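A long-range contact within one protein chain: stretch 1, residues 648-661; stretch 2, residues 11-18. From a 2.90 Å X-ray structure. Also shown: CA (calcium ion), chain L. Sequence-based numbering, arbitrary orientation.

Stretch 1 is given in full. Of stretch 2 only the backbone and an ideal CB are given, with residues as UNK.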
# COMPACT_ATOMS: atom_id res chain seq x y z
N LEU A 648 2.79 12.88 8.19
CA LEU A 648 2.11 12.85 6.89
C LEU A 648 1.80 11.39 6.56
O LEU A 648 2.72 10.56 6.52
CB LEU A 648 2.96 13.50 5.77
CG LEU A 648 2.37 13.48 4.32
CD1 LEU A 648 1.20 14.45 4.16
CD2 LEU A 648 3.42 13.84 3.31
N TYR A 649 0.50 11.08 6.34
CA TYR A 649 0.02 9.75 5.94
C TYR A 649 0.10 9.66 4.41
O TYR A 649 -0.33 10.58 3.71
CB TYR A 649 -1.40 9.49 6.48
CG TYR A 649 -1.43 9.32 7.98
CD1 TYR A 649 -1.36 8.06 8.56
CD2 TYR A 649 -1.47 10.43 8.83
CE1 TYR A 649 -1.33 7.90 9.95
CE2 TYR A 649 -1.43 10.28 10.21
CZ TYR A 649 -1.37 9.02 10.77
OH TYR A 649 -1.38 8.88 12.14
N ILE A 650 0.74 8.60 3.90
CA ILE A 650 0.97 8.44 2.46
C ILE A 650 0.28 7.17 2.02
O ILE A 650 0.73 6.09 2.38
CB ILE A 650 2.51 8.42 2.13
CG1 ILE A 650 3.26 9.65 2.71
CG2 ILE A 650 2.78 8.26 0.63
CD1 ILE A 650 4.74 9.37 3.19
N GLY A 651 -0.81 7.32 1.29
CA GLY A 651 -1.55 6.18 0.77
C GLY A 651 -0.96 5.73 -0.55
O GLY A 651 -1.36 6.24 -1.59
N THR A 652 0.04 4.82 -0.53
CA THR A 652 0.63 4.35 -1.79
C THR A 652 -0.22 3.21 -2.35
O THR A 652 -1.05 2.65 -1.63
CB THR A 652 2.13 3.92 -1.67
OG1 THR A 652 2.29 2.76 -0.85
CG2 THR A 652 3.04 5.05 -1.22
N ALA A 653 0.00 2.86 -3.62
CA ALA A 653 -0.72 1.77 -4.27
C ALA A 653 -0.45 0.42 -3.56
O ALA A 653 -1.25 -0.52 -3.68
CB ALA A 653 -0.31 1.69 -5.74
N ASP A 654 0.66 0.35 -2.79
CA ASP A 654 1.10 -0.81 -2.03
C ASP A 654 0.91 -0.61 -0.50
O ASP A 654 1.58 -1.28 0.29
CB ASP A 654 2.57 -1.14 -2.36
CG ASP A 654 2.74 -1.86 -3.68
OD1 ASP A 654 2.62 -3.10 -3.70
OD2 ASP A 654 2.96 -1.17 -4.71
N GLY A 655 0.01 0.27 -0.08
CA GLY A 655 -0.27 0.48 1.34
C GLY A 655 0.10 1.80 1.99
O GLY A 655 0.73 2.66 1.38
N LEU A 656 -0.27 1.92 3.27
CA LEU A 656 -0.06 3.10 4.09
C LEU A 656 1.34 3.20 4.69
O LEU A 656 1.92 2.24 5.20
CB LEU A 656 -1.10 3.18 5.21
CG LEU A 656 -1.35 4.56 5.82
CD1 LEU A 656 -1.94 5.51 4.80
CD2 LEU A 656 -2.24 4.46 7.04
N MET A 657 1.83 4.44 4.69
CA MET A 657 3.12 4.90 5.19
C MET A 657 2.95 6.21 5.94
O MET A 657 1.96 6.91 5.73
CB MET A 657 4.09 5.11 4.03
CG MET A 657 4.62 3.88 3.46
SD MET A 657 6.11 4.28 2.53
CE MET A 657 7.33 3.95 3.77
N THR A 658 3.93 6.54 6.81
CA THR A 658 3.98 7.81 7.55
C THR A 658 5.38 8.35 7.56
O THR A 658 6.32 7.63 7.91
CB THR A 658 3.44 7.73 8.99
OG1 THR A 658 4.28 6.90 9.80
CG2 THR A 658 2.02 7.30 9.07
N PHE A 659 5.50 9.65 7.25
CA PHE A 659 6.75 10.39 7.24
C PHE A 659 6.65 11.54 8.24
O PHE A 659 5.66 12.28 8.23
CB PHE A 659 7.05 10.89 5.82
CG PHE A 659 8.22 11.82 5.71
CD1 PHE A 659 9.52 11.33 5.66
CD2 PHE A 659 8.03 13.20 5.65
CE1 PHE A 659 10.61 12.19 5.57
CE2 PHE A 659 9.12 14.06 5.58
CZ PHE A 659 10.40 13.55 5.54
N GLN A 660 7.66 11.66 9.14
CA GLN A 660 7.68 12.74 10.13
C GLN A 660 8.19 13.98 9.44
O GLN A 660 9.37 14.04 9.08
CB GLN A 660 8.52 12.38 11.37
CG GLN A 660 8.72 13.53 12.38
CD GLN A 660 7.44 14.14 12.92
OE1 GLN A 660 7.06 15.26 12.56
NE2 GLN A 660 6.79 13.44 13.85
N THR A 661 7.27 14.93 9.21
CA THR A 661 7.46 16.18 8.48
C THR A 661 8.27 17.22 9.30
O THR A 661 8.98 18.05 8.71
CB THR A 661 6.08 16.71 8.07
OG1 THR A 661 5.41 15.67 7.37
CG2 THR A 661 6.14 17.90 7.14
N UNK A 11 11.62 6.49 14.53
CA UNK A 11 12.16 6.59 13.18
C UNK A 11 11.24 7.36 12.25
O UNK A 11 10.03 7.16 12.28
CB UNK A 11 12.42 5.19 12.61
N UNK A 12 11.84 8.21 11.40
CA UNK A 12 11.19 9.14 10.46
C UNK A 12 10.14 8.46 9.51
O UNK A 12 9.08 9.04 9.32
CB UNK A 12 12.27 9.82 9.62
N UNK A 13 10.44 7.28 8.93
CA UNK A 13 9.50 6.54 8.06
C UNK A 13 8.94 5.34 8.78
O UNK A 13 9.68 4.64 9.49
CB UNK A 13 10.18 6.09 6.77
N UNK A 14 7.65 5.07 8.58
CA UNK A 14 6.99 3.89 9.14
C UNK A 14 5.89 3.38 8.19
O UNK A 14 5.40 4.14 7.35
CB UNK A 14 6.40 4.22 10.51
N UNK A 15 5.54 2.07 8.29
CA UNK A 15 4.50 1.47 7.46
C UNK A 15 3.34 0.96 8.32
O UNK A 15 3.55 0.33 9.37
CB UNK A 15 5.08 0.33 6.62
N UNK A 16 2.11 1.24 7.85
CA UNK A 16 0.86 0.85 8.52
C UNK A 16 0.11 -0.17 7.62
O UNK A 16 -0.89 0.13 6.94
CB UNK A 16 -0.01 2.08 8.80
N UNK A 17 0.66 -1.38 7.60
CA UNK A 17 0.23 -2.49 6.75
C UNK A 17 -0.79 -3.39 7.43
O UNK A 17 -0.82 -3.48 8.66
CB UNK A 17 1.44 -3.32 6.33
N UNK A 18 -1.63 -4.04 6.61
CA UNK A 18 -2.71 -4.94 6.99
C UNK A 18 -2.29 -6.45 7.02
O UNK A 18 -1.52 -6.93 6.18
CB UNK A 18 -3.87 -4.75 6.02
CA CA L . 4.59 -2.29 -6.07

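Stretch 2 runs antiparallel to strand 655-660, itself paired with strand 648-652 across a type I turn, so its side chains should alternate between two faces of the sheet, one carrying Met657 and Phe659, the other Leu656 and Thr658.

Position 11 has a CB direction leading away from stretch 1, with nothing of it within 5.5 Å. Almost any residue would fit; it is Gly11.

At position 12 the backbone carbonyl accepts a hydrogen bond from Gln660 N (N to O 3.0 Å). The CB points sideways, 4.9 Å from Gln660 CB and 5.0 Å from Phe659 CE1, which favours an apolar chain of medium size. The residue is Ile12, whose CG2 packs 3.5 Å from Phe659 CE1.

Position 13 lies opposite Phe659 in a non-hydrogen-bonded pair, its CB 4.7 Å from Met657 CE and 5.4 Å from Phe659 CD1. Phe659, Met657 and, on the neighbouring strand, Ile650 offer a broad apolar surface, suited to a large aromatic or a long aliphatic chain. Trp13 covers it: Phe659 CB lies over the face of its six-membered ring, 4.3 Å from the centroid, while Met657 CE approaches Trp13 CE3 at 3.5 Å and Ile650 CD1 approaches Trp13 CZ3 at 3.8 Å.

Position 14 is locked by its backbone, whose N donates to Thr658 O (3.0 Å) and whose O accepts from Thr658 N (2.9 Å). Its CB is 3.5 Å from Thr658 OG1, so small or polar side chains are reasonable. In Asn14 the end of the side chain leads away and makes no hydrogen bond to Thr658.

Position 15 returns to the Met657 face, its CB 4.8 Å from Met657 CG. Beta-branched residues suit the extended backbone (phi/psi -118/137). Thr15 sets CG2 3.8 Å from Met657 CE, and OG1 is hydrogen-bonded elsewhere in the structure.

At position 16 the backbone N donates to Leu656 O (2.8 Å). The CB, 3.7 Å from Leu656 CD2, looks onto a hydrophobic patch of Leu656, Thr658 CG2 and the Tyr649 ring, calling for a branched aliphatic or perhaps methionine. Leu16 fills it through CD1, which lies 3.5 Å from Thr658 CG2, 3.7 Å from Leu656 CD2 and 3.8 Å from Tyr649 CE1, at the ring edge.

Position 17 has a sideways CB beyond 5.5 Å of stretch 1, leaving the choice wide. Leu17 nevertheless reaches back, CD2 lying 4.1 Å from Gly655 CA, where the absent side chain leaves room.

Position 18 is out of reach; it is Ala18.

Stretch 2 (11-18) GIWNTLLA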
# COMPACT_ATOMS: atom_id res chain seq x y z
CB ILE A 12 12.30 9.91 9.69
CG1 ILE A 12 12.84 11.05 10.58
CG2 ILE A 12 11.86 10.43 8.31
CD1 ILE A 12 14.28 11.58 10.25
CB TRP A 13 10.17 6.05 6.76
CG TRP A 13 10.57 7.11 5.78
CD1 TRP A 13 11.73 7.82 5.78
CD2 TRP A 13 9.82 7.55 4.63
NE1 TRP A 13 11.75 8.69 4.70
CE2 TRP A 13 10.60 8.53 3.98
CE3 TRP A 13 8.58 7.19 4.07
CZ2 TRP A 13 10.16 9.19 2.81
CZ3 TRP A 13 8.16 7.82 2.91
CH2 TRP A 13 8.94 8.82 2.30
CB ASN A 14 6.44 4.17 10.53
CG ASN A 14 7.21 3.43 11.60
OD1 ASN A 14 8.01 4.01 12.34
ND2 ASN A 14 7.05 2.10 11.64
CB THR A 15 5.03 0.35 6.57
OG1 THR A 15 5.61 -0.65 7.39
CG2 THR A 15 6.07 0.83 5.58
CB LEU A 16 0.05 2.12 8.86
CG LEU A 16 0.65 3.05 9.95
CD1 LEU A 16 0.11 4.42 9.85
CD2 LEU A 16 0.32 2.54 11.37
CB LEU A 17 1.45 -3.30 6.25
CG LEU A 17 2.38 -2.53 5.27
CD1 LEU A 17 3.56 -3.36 4.85
CD2 LEU A 17 1.63 -2.04 4.02
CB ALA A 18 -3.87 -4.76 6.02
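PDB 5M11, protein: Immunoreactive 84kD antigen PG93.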